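Local structure of 373aa long hypothetical citrate synthase (Sulfolobus tokodaii, 1VGP) at residues 13-18 with 343-348; 184-189 with 337-342; 192-197 with 350-355. The protein is of unconfirmed function but belongs to the mostly helical citrate synthase family and assembles from two copies of the same chain. All blocks are in the same frame, centred on the assembly; numbering follows the deposited sequence.

Contact 1 (13-18 with 343-348); sequences KETEIT and IMEYIK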
loop_
_atom_site.group_PDB
_atom_site.type_symbol
_atom_site.label_atom_id
_atom_site.label_comp_id
_atom_site.label_asym_id
_atom_site.label_seq_id
_atom_site.Cartn_x
_atom_site.Cartn_y
_atom_site.Cartn_z
ATOM N N LYS A 13 4.334 15.448 9.004
ATOM C CA LYS A 13 3.526 16.537 8.489
ATOM C C LYS A 13 2.984 17.417 9.600
ATOM O O LYS A 13 2.921 17.001 10.754
ATOM C CB LYS A 13 2.361 15.995 7.655
ATOM C CG LYS A 13 1.292 15.264 8.448
ATOM C CD LYS A 13 0.227 14.729 7.506
ATOM C CE LYS A 13 -1.128 15.301 7.835
ATOM N NZ LYS A 13 -1.987 15.372 6.627
ATOM N N GLU A 14 2.602 18.641 9.245
ATOM C CA GLU A 14 1.712 19.426 10.079
ATOM C C GLU A 14 0.283 19.048 9.722
ATOM O O GLU A 14 0.020 18.589 8.613
ATOM C CB GLU A 14 1.916 20.921 9.838
ATOM C CG GLU A 14 3.290 21.421 10.217
ATOM C CD GLU A 14 3.448 22.901 9.975
ATOM O OE1 GLU A 14 3.085 23.370 8.869
ATOM O OE2 GLU A 14 3.935 23.595 10.893
ATOM N N THR A 15 -0.637 19.252 10.655
ATOM C CA THR A 15 -2.015 18.881 10.416
ATOM C C THR A 15 -2.992 19.796 11.142
ATOM O O THR A 15 -2.652 20.412 12.152
ATOM C CB THR A 15 -2.265 17.440 10.846
ATOM O OG1 THR A 15 -3.552 17.022 10.378
ATOM C CG2 THR A 15 -2.197 17.325 12.362
ATOM N N GLU A 16 -4.212 19.877 10.620
ATOM C CA GLU A 16 -5.261 20.645 11.271
ATOM C C GLU A 16 -6.452 19.754 11.568
ATOM O O GLU A 16 -7.447 20.203 12.128
ATOM C CB GLU A 16 -5.691 21.797 10.376
ATOM C CG GLU A 16 -4.543 22.673 9.924
ATOM C CD GLU A 16 -4.974 24.100 9.694
ATOM O OE1 GLU A 16 -5.278 24.789 10.691
ATOM O OE2 GLU A 16 -5.016 24.527 8.521
ATOM N N ILE A 17 -6.335 18.483 11.198
ATOM C CA ILE A 17 -7.468 17.566 11.212
ATOM C C ILE A 17 -7.830 17.039 12.604
ATOM O O ILE A 17 -8.946 17.262 13.077
ATOM C CB ILE A 17 -7.203 16.382 10.281
ATOM C CG1 ILE A 17 -6.990 16.897 8.860
ATOM C CG2 ILE A 17 -8.368 15.396 10.346
ATOM C CD1 ILE A 17 -6.248 15.940 7.970
ATOM N N THR A 18 -6.909 16.334 13.250
ATOM C CA THR A 18 -7.218 15.694 14.526
ATOM C C THR A 18 -6.161 16.050 15.564
ATOM O O THR A 18 -4.966 16.047 15.257
ATOM C CB THR A 18 -7.287 14.148 14.373
ATOM O OG1 THR A 18 -8.351 13.810 13.477
ATOM C CG2 THR A 18 -7.541 13.473 15.715
ATOM N N ILE A 343 -4.667 12.801 3.057
ATOM C CA ILE A 343 -4.143 12.864 1.698
ATOM C C ILE A 343 -4.469 14.224 1.071
ATOM O O ILE A 343 -3.599 14.876 0.482
ATOM C CB ILE A 343 -4.744 11.726 0.841
ATOM C CG1 ILE A 343 -4.195 10.380 1.320
ATOM C CG2 ILE A 343 -4.444 11.952 -0.630
ATOM C CD1 ILE A 343 -4.891 9.168 0.725
ATOM N N MET A 344 -5.725 14.645 1.213
ATOM C CA MET A 344 -6.139 15.962 0.746
ATOM C C MET A 344 -5.246 17.033 1.365
ATOM O O MET A 344 -4.745 17.917 0.671
ATOM C CB MET A 344 -7.598 16.223 1.114
ATOM C CG MET A 344 -8.590 15.895 0.010
ATOM S SD MET A 344 -10.301 15.727 0.602
ATOM C CE MET A 344 -10.811 17.412 0.702
ATOM N N GLU A 345 -5.043 16.940 2.673
ATOM C CA GLU A 345 -4.259 17.923 3.402
ATOM C C GLU A 345 -2.777 17.857 3.027
ATOM O O GLU A 345 -2.123 18.885 2.893
ATOM C CB GLU A 345 -4.412 17.695 4.905
ATOM C CG GLU A 345 -3.658 18.687 5.758
ATOM C CD GLU A 345 -3.832 18.429 7.235
ATOM O OE1 GLU A 345 -3.350 17.374 7.712
ATOM O OE2 GLU A 345 -4.454 19.278 7.923
ATOM N N TYR A 346 -2.255 16.647 2.865
ATOM C CA TYR A 346 -0.834 16.464 2.619
ATOM C C TYR A 346 -0.428 16.981 1.244
ATOM O O TYR A 346 0.669 17.517 1.073
ATOM C CB TYR A 346 -0.457 14.984 2.736
ATOM C CG TYR A 346 1.024 14.741 2.654
ATOM C CD1 TYR A 346 1.816 14.803 3.797
ATOM C CD2 TYR A 346 1.648 14.494 1.423
ATOM C CE1 TYR A 346 3.197 14.629 3.723
ATOM C CE2 TYR A 346 3.025 14.321 1.336
ATOM C CZ TYR A 346 3.799 14.393 2.491
ATOM O OH TYR A 346 5.170 14.243 2.425
ATOM N N ILE A 347 -1.301 16.823 0.252
ATOM C CA ILE A 347 -0.903 17.139 -1.121
ATOM C C ILE A 347 -1.183 18.582 -1.558
ATOM O O ILE A 347 -1.000 18.907 -2.725
ATOM C CB ILE A 347 -1.567 16.180 -2.158
ATOM C CG1 ILE A 347 -3.091 16.314 -2.121
ATOM C CG2 ILE A 347 -1.148 14.753 -1.886
ATOM C CD1 ILE A 347 -3.784 15.497 -3.182
ATOM N N LYS A 348 -1.603 19.450 -0.644
ATOM C CA LYS A 348 -1.650 20.843 -0.993
ATOM C C LYS A 348 -0.217 21.322 -1.222
ATOM O O LYS A 348 0.069 21.980 -2.214
ATOM C CB LYS A 348 -2.364 21.669 0.102
ATOM C CG LYS A 348 -3.895 21.580 -0.024
ATOM C CD LYS A 348 -4.655 22.621 0.797
ATOM C CE LYS A 348 -5.018 22.089 2.181
ATOM N NZ LYS A 348 -3.804 21.719 2.987
#
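Strand 11-15 runs past the C-terminal end of helix 327-346, with CA of Lys13 7.3 Å from CA of Tyr346 and CA of Thr15 7.4 Å from CA of Glu345. The gap is bridged by Glu345, whose extended side chain, with CG anti to the backbone N (chi1 -179°), leads straight from the helix to the strand. Its carboxylate is gripped at both oxygens. OE1 takes two donors: the ammonium NZ of Lys13, at 2.7 Å from Glu345 OE1, comes in on the anti lone pair and forms a salt bridge, while the hydroxyl OG1 of Thr15, also 2.7 Å from Glu345 OE1, donates to the syn one. OE2 accepts from the backbone, Glu16 N lying 2.8 Å from Glu345 OE2 on the syn side but 21° out of the carboxylate plane. Three bonds to two oxygens should fix the rotation of the group, and the ammonium probably stabilises its charge. Ile17 meets the carboxylate tip to tip through CD1, adding an apolar neighbour. The aliphatic part of Lys13 also packs: its CD sits 4.0 Å from CD1 of Tyr346, at the ring edge and near its plane. The phenol OH bonds to the carbonyl of Lys351, and Lys5 of the second subunit makes a cation-pi contact with the ring. Lys13, Glu14 and Thr15 also pair in parallel with a strand of that subunit, so the N-terminal strand is shared between this helix end and the dimer interface. At Thr15, OG1 both donates to Glu345 and accepts from Ile17 N, 3.2 Å from Thr15 OG1, closing an ST turn at the end of the strand, tied by the Glu345 carboxylate to the last turn of helix 327-346.

Contact 2 (184-189 with 337-342); sequences ASTFAS and VGWVAH
Trp339 lays one face of its indole along helix 184-189, where OG of Ser189 stands 3.8 Å above the ring plane, toward the rim, and the carbonyl oxygen of Ser185 covers the same face farther along. The edge is met in plane by Thr186, whose OG1 is 3.5 Å from NE1 of Trp339, a near approach without a bond. Here the backbones come closest, with CA of Thr186 5.7 Å from CA of Trp339. The two helical segments run in broadly the same direction, crossing at -44° with axes 9.5 Å apart. Thr186 divides its branches between two rings: with OG1 beside the backbone N (chi1 -59°), the methyl CG2 falls anti to it and lies over the face of His342, 4.2 Å from the ring centroid and 29° off the normal, a CH-pi contact. CG2 of Thr186 comes to 3.8 Å from CD2 of His342. The imidazole is held from elsewhere, NE2 by Asp179 and ND1 at most weakly by Lys13, which should limit its rotation. Serine hydroxyls on this face are likewise engaged outside the pair of segments, Ser185 OG with Asn183 and Ser189 OG with the carbonyl of Ser202 in helix 199-210. The chemistry is therefore mixed: polar side chains meet the neighbouring helix by van der Waals and CH-pi contact, while the hydroxyls of Ser185 and Ser189 and His342 NE2 find hydrogen-bond partners beyond this buried interface.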
loop_
_atom_site.group_PDB
_atom_site.type_symbol
_atom_site.label_atom_id
_atom_site.label_comp_id
_atom_site.label_asym_id
_atom_site.label_seq_id
_atom_site.Cartn_x
_atom_site.Cartn_y
_atom_site.Cartn_z
ATOM N N ALA A 184 0.797 3.753 11.245
ATOM C CA ALA A 184 1.296 2.997 10.104
ATOM C C ALA A 184 0.357 3.071 8.906
ATOM O O ALA A 184 0.807 3.264 7.778
ATOM C CB ALA A 184 1.527 1.558 10.503
ATOM N N SER A 185 -0.945 2.922 9.139
ATOM C CA SER A 185 -1.885 2.819 8.023
ATOM C C SER A 185 -2.181 4.175 7.375
ATOM O O SER A 185 -2.224 4.290 6.154
ATOM C CB SER A 185 -3.185 2.151 8.477
ATOM O OG SER A 185 -3.757 2.822 9.578
ATOM N N THR A 186 -2.381 5.202 8.189
ATOM C CA THR A 186 -2.573 6.544 7.659
ATOM C C THR A 186 -1.315 6.973 6.926
ATOM O O THR A 186 -1.380 7.664 5.909
ATOM C CB THR A 186 -2.858 7.540 8.785
ATOM O OG1 THR A 186 -4.029 7.120 9.490
ATOM C CG2 THR A 186 -3.075 8.939 8.234
ATOM N N PHE A 187 -0.170 6.561 7.449
ATOM C CA PHE A 187 1.105 6.948 6.871
ATOM C C PHE A 187 1.388 6.158 5.577
ATOM O O PHE A 187 1.924 6.702 4.606
ATOM C CB PHE A 187 2.219 6.718 7.893
ATOM C CG PHE A 187 3.561 7.209 7.449
ATOM C CD1 PHE A 187 4.653 6.335 7.400
ATOM C CD2 PHE A 187 3.751 8.545 7.100
ATOM C CE1 PHE A 187 5.921 6.791 7.010
ATOM C CE2 PHE A 187 5.010 9.012 6.708
ATOM C CZ PHE A 187 6.101 8.131 6.664
ATOM N N ALA A 188 1.018 4.880 5.563
ATOM C CA ALA A 188 1.168 4.072 4.356
ATOM C C ALA A 188 0.395 4.731 3.215
ATOM O O ALA A 188 0.889 4.810 2.089
ATOM C CB ALA A 188 0.653 2.648 4.600
ATOM N N SER A 189 -0.813 5.204 3.529
ATOM C CA SER A 189 -1.636 5.997 2.613
ATOM C C SER A 189 -0.862 7.176 2.046
ATOM O O SER A 189 -0.834 7.394 0.836
ATOM C CB SER A 189 -2.849 6.558 3.359
ATOM O OG SER A 189 -3.967 5.732 3.158
ATOM N N VAL A 337 -12.315 7.744 5.784
ATOM C CA VAL A 337 -12.605 9.165 5.762
ATOM C C VAL A 337 -11.387 9.933 6.251
ATOM O O VAL A 337 -10.976 10.914 5.632
ATOM C CB VAL A 337 -13.818 9.506 6.658
ATOM C CG1 VAL A 337 -14.013 11.019 6.738
ATOM C CG2 VAL A 337 -15.067 8.839 6.098
ATOM N N GLY A 338 -10.809 9.479 7.359
ATOM C CA GLY A 338 -9.574 10.075 7.834
ATOM C C GLY A 338 -8.438 10.010 6.821
ATOM O O GLY A 338 -7.721 10.983 6.618
ATOM N N TRP A 339 -8.266 8.856 6.189
ATOM C CA TRP A 339 -7.216 8.690 5.199
ATOM C C TRP A 339 -7.368 9.696 4.054
ATOM O O TRP A 339 -6.398 10.327 3.629
ATOM C CB TRP A 339 -7.244 7.268 4.633
ATOM C CG TRP A 339 -6.914 6.213 5.630
ATOM C CD1 TRP A 339 -6.243 6.378 6.806
ATOM C CD2 TRP A 339 -7.242 4.817 5.541
ATOM N NE1 TRP A 339 -6.134 5.169 7.460
ATOM C CE2 TRP A 339 -6.736 4.200 6.710
ATOM C CE3 TRP A 339 -7.904 4.035 4.591
ATOM C CZ2 TRP A 339 -6.883 2.827 6.950
ATOM C CZ3 TRP A 339 -8.048 2.669 4.832
ATOM C CH2 TRP A 339 -7.539 2.081 6.002
ATOM N N VAL A 340 -8.589 9.833 3.547
ATOM C CA VAL A 340 -8.839 10.726 2.425
ATOM C C VAL A 340 -8.495 12.146 2.838
ATOM O O VAL A 340 -7.853 12.878 2.092
ATOM C CB VAL A 340 -10.310 10.653 1.986
ATOM C CG1 VAL A 340 -10.603 11.692 0.914
ATOM C CG2 VAL A 340 -10.611 9.258 1.471
ATOM N N ALA A 341 -8.914 12.517 4.044
ATOM C CA ALA A 341 -8.678 13.855 4.583
ATOM C C ALA A 341 -7.193 14.182 4.622
ATOM O O ALA A 341 -6.769 15.240 4.160
ATOM C CB ALA A 341 -9.272 13.974 5.994
ATOM N N HIS A 342 -6.408 13.274 5.191
ATOM C CA HIS A 342 -4.978 13.501 5.355
ATOM C C HIS A 342 -4.282 13.647 4.014
ATOM O O HIS A 342 -3.420 14.518 3.855
ATOM C CB HIS A 342 -4.348 12.356 6.159
ATOM C CG HIS A 342 -4.494 12.529 7.634
ATOM N ND1 HIS A 342 -3.730 13.422 8.351
ATOM C CD2 HIS A 342 -5.374 11.994 8.511
ATOM C CE1 HIS A 342 -4.138 13.434 9.607
ATOM N NE2 HIS A 342 -5.134 12.577 9.733
#

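Contact 3 (192-197 with 350-355); sequences VASTFS and NKIIRP
Asn350 and Ser194 carry the polar link between the end of helix 184-193 and the chain beyond helix 327-346. The amide ND2 of Asn350 lies 2.8 Å from the carbonyl oxygen of Ser194 in a nearly straight bond (171°); the acceptor sits in the Asn350 amide plane, yet the donor stands 37° out of the Ser194 carbonyl plane, above it. Ser194 also holds segment 350-355 with its hydroxyl, for Ile353 N donates to Ser194 OG over 2.9 Å. That OG lies between its own backbone N and carbonyl carbon, and it is bonded as well to the carbonyl of Val191, one turn back in the helix. Between the two bonds the segments are close: CA of Ile352 makes a C-H...O contact with the carbonyl oxygen of Ser194 at 3.3 Å. The same oxygen is thus approached by both Asn350 and Ile352. Outward from this, the side chain of Asn350 reaches tip to tip toward Phe196, its CG 3.5 Å from Phe196 CE2 and ND2 over one ring face, the amide and ring planes clearly tilted against each other. Leu214 of the second subunit packs on both residues. Farther along, CD1 of Ile352 touches the Thr195 methyl CG2 at 3.6 Å, and CG1 and CD1 of Ile353 lie against Ser194 OG and CB. Thr195 is itself tied back to the helix, its OG1 donating to the carbonyl of Val192 over 2.8 Å, an oxygen that Thr195 N also uses. Phe196 then takes a positive phi (64°), and its N bonds to Ala193 O. This is a Schellman motif, the C-terminal cap of helix 184-193, with the extended segment 350-355 laid across it beside the dimer interface.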
loop_
_atom_site.group_PDB
_atom_site.type_symbol
_atom_site.label_atom_id
_atom_site.label_comp_id
_atom_site.label_asym_id
_atom_site.label_seq_id
_atom_site.Cartn_x
_atom_site.Cartn_y
_atom_site.Cartn_z
ATOM N N VAL A 192 2.038 6.496 -0.438
ATOM C CA VAL A 192 1.559 6.260 -1.789
ATOM C C VAL A 192 1.020 7.566 -2.389
ATOM O O VAL A 192 1.332 7.914 -3.532
ATOM C CB VAL A 192 0.473 5.169 -1.794
ATOM C CG1 VAL A 192 -0.191 5.086 -3.156
ATOM C CG2 VAL A 192 1.106 3.827 -1.433
ATOM N N ALA A 193 0.228 8.297 -1.612
ATOM C CA ALA A 193 -0.370 9.517 -2.116
ATOM C C ALA A 193 0.694 10.534 -2.525
ATOM O O ALA A 193 0.491 11.312 -3.459
ATOM C CB ALA A 193 -1.313 10.129 -1.071
ATOM N N SER A 194 1.832 10.529 -1.841
ATOM C CA SER A 194 2.825 11.577 -2.049
ATOM C C SER A 194 3.569 11.381 -3.358
ATOM O O SER A 194 4.367 12.227 -3.758
ATOM C CB SER A 194 3.831 11.610 -0.900
ATOM O OG SER A 194 4.749 10.542 -1.016
ATOM N N THR A 195 3.310 10.263 -4.029
ATOM C CA THR A 195 3.840 10.048 -5.375
ATOM C C THR A 195 2.771 10.400 -6.401
ATOM O O THR A 195 2.982 10.260 -7.606
ATOM C CB THR A 195 4.260 8.586 -5.595
ATOM O OG1 THR A 195 3.090 7.782 -5.765
ATOM C CG2 THR A 195 5.046 8.077 -4.410
ATOM N N PHE A 196 1.625 10.853 -5.901
ATOM C CA PHE A 196 0.486 11.228 -6.730
ATOM C C PHE A 196 -0.089 10.065 -7.509
ATOM O O PHE A 196 -0.788 10.264 -8.503
ATOM C CB PHE A 196 0.850 12.366 -7.691
ATOM C CG PHE A 196 0.776 13.724 -7.061
ATOM C CD1 PHE A 196 1.065 14.868 -7.794
ATOM C CD2 PHE A 196 0.433 13.862 -5.713
ATOM C CE1 PHE A 196 1.014 16.134 -7.198
ATOM C CE2 PHE A 196 0.378 15.127 -5.100
ATOM C CZ PHE A 196 0.670 16.263 -5.846
ATOM N N SER A 197 0.192 8.852 -7.045
ATOM C CA SER A 197 -0.591 7.690 -7.445
ATOM C C SER A 197 -2.064 7.965 -7.165
ATOM O O SER A 197 -2.407 8.906 -6.440
ATOM C CB SER A 197 -0.134 6.458 -6.671
ATOM O OG SER A 197 -0.613 5.279 -7.277
ATOM N N ASN A 350 2.600 19.058 -1.752
ATOM C CA ASN A 350 3.109 17.697 -1.723
ATOM C C ASN A 350 4.630 17.659 -1.608
ATOM O O ASN A 350 5.335 18.496 -2.164
ATOM C CB ASN A 350 2.680 16.898 -2.950
ATOM C CG ASN A 350 3.036 15.439 -2.824
ATOM O OD1 ASN A 350 2.606 14.770 -1.886
ATOM N ND2 ASN A 350 3.835 14.938 -3.751
ATOM N N LYS A 351 5.112 16.698 -0.838
ATOM C CA LYS A 351 6.483 16.270 -0.904
ATOM C C LYS A 351 6.504 14.738 -0.952
ATOM O O LYS A 351 6.025 14.071 -0.033
ATOM C CB LYS A 351 7.255 16.764 0.318
ATOM C CG LYS A 351 7.505 18.260 0.320
ATOM C CD LYS A 351 8.952 18.573 0.675
ATOM C CE LYS A 351 9.486 19.764 -0.121
ATOM N NZ LYS A 351 10.978 19.719 -0.286
ATOM N N ILE A 352 7.034 14.191 -2.039
ATOM C CA ILE A 352 7.172 12.754 -2.175
ATOM C C ILE A 352 8.006 12.234 -1.007
ATOM O O ILE A 352 9.043 12.803 -0.672
ATOM C CB ILE A 352 7.838 12.397 -3.534
ATOM C CG1 ILE A 352 8.217 10.921 -3.569
ATOM C CG2 ILE A 352 9.065 13.260 -3.766
ATOM C CD1 ILE A 352 7.830 10.242 -4.853
ATOM N N ILE A 353 7.544 11.174 -0.360
ATOM C CA ILE A 353 8.213 10.698 0.834
ATOM C C ILE A 353 9.241 9.663 0.432
ATOM O O ILE A 353 8.902 8.516 0.160
ATOM C CB ILE A 353 7.211 10.063 1.830
ATOM C CG1 ILE A 353 6.250 11.122 2.350
ATOM C CG2 ILE A 353 7.966 9.448 2.991
ATOM C CD1 ILE A 353 4.917 10.564 2.834
ATOM N N ARG A 354 10.502 10.068 0.382
ATOM C CA ARG A 354 11.565 9.105 0.120
ATOM C C ARG A 354 12.681 9.218 1.150
ATOM O O ARG A 354 13.584 10.046 1.033
ATOM C CB ARG A 354 12.123 9.280 -1.302
ATOM C CG ARG A 354 12.315 10.705 -1.785
ATOM C CD ARG A 354 12.630 10.693 -3.266
ATOM N NE ARG A 354 12.565 12.023 -3.871
ATOM C CZ ARG A 354 12.277 12.247 -5.150
ATOM N NH1 ARG A 354 12.077 11.223 -5.975
ATOM N NH2 ARG A 354 12.175 13.492 -5.599
ATOM N N PRO A 355 12.619 8.379 2.189
ATOM C CA PRO A 355 13.649 8.357 3.227
ATOM C C PRO A 355 14.967 7.810 2.693
ATOM O O PRO A 355 15.050 7.390 1.540
ATOM C CB PRO A 355 13.048 7.461 4.299
ATOM C CG PRO A 355 12.140 6.549 3.536
ATOM C CD PRO A 355 11.546 7.405 2.459
#

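Overall arrangement
Contacts 1 and 2 use successive stretches of helix 327-346, with centres about 10 Å apart; they meet around His342, where Lys13 NZ lies 3.1 Å from His342 ND1 and Ile17 CD1 packs beside the same imidazole. Helix 184-193 enters contact 2 along its body and contact 3 at its end, and the centre of contact 3 lies about 13 Å from those of contacts 1 and 2. Tyr346 connects contacts 1 and 3: besides its link to Lys351, its CE2 rests on Ser194 CB. Phe187 and Ile353 make a looser touch between contacts 2 and 3. All three contacts also meet the second subunit, so this part of the fold borders the dimer interface.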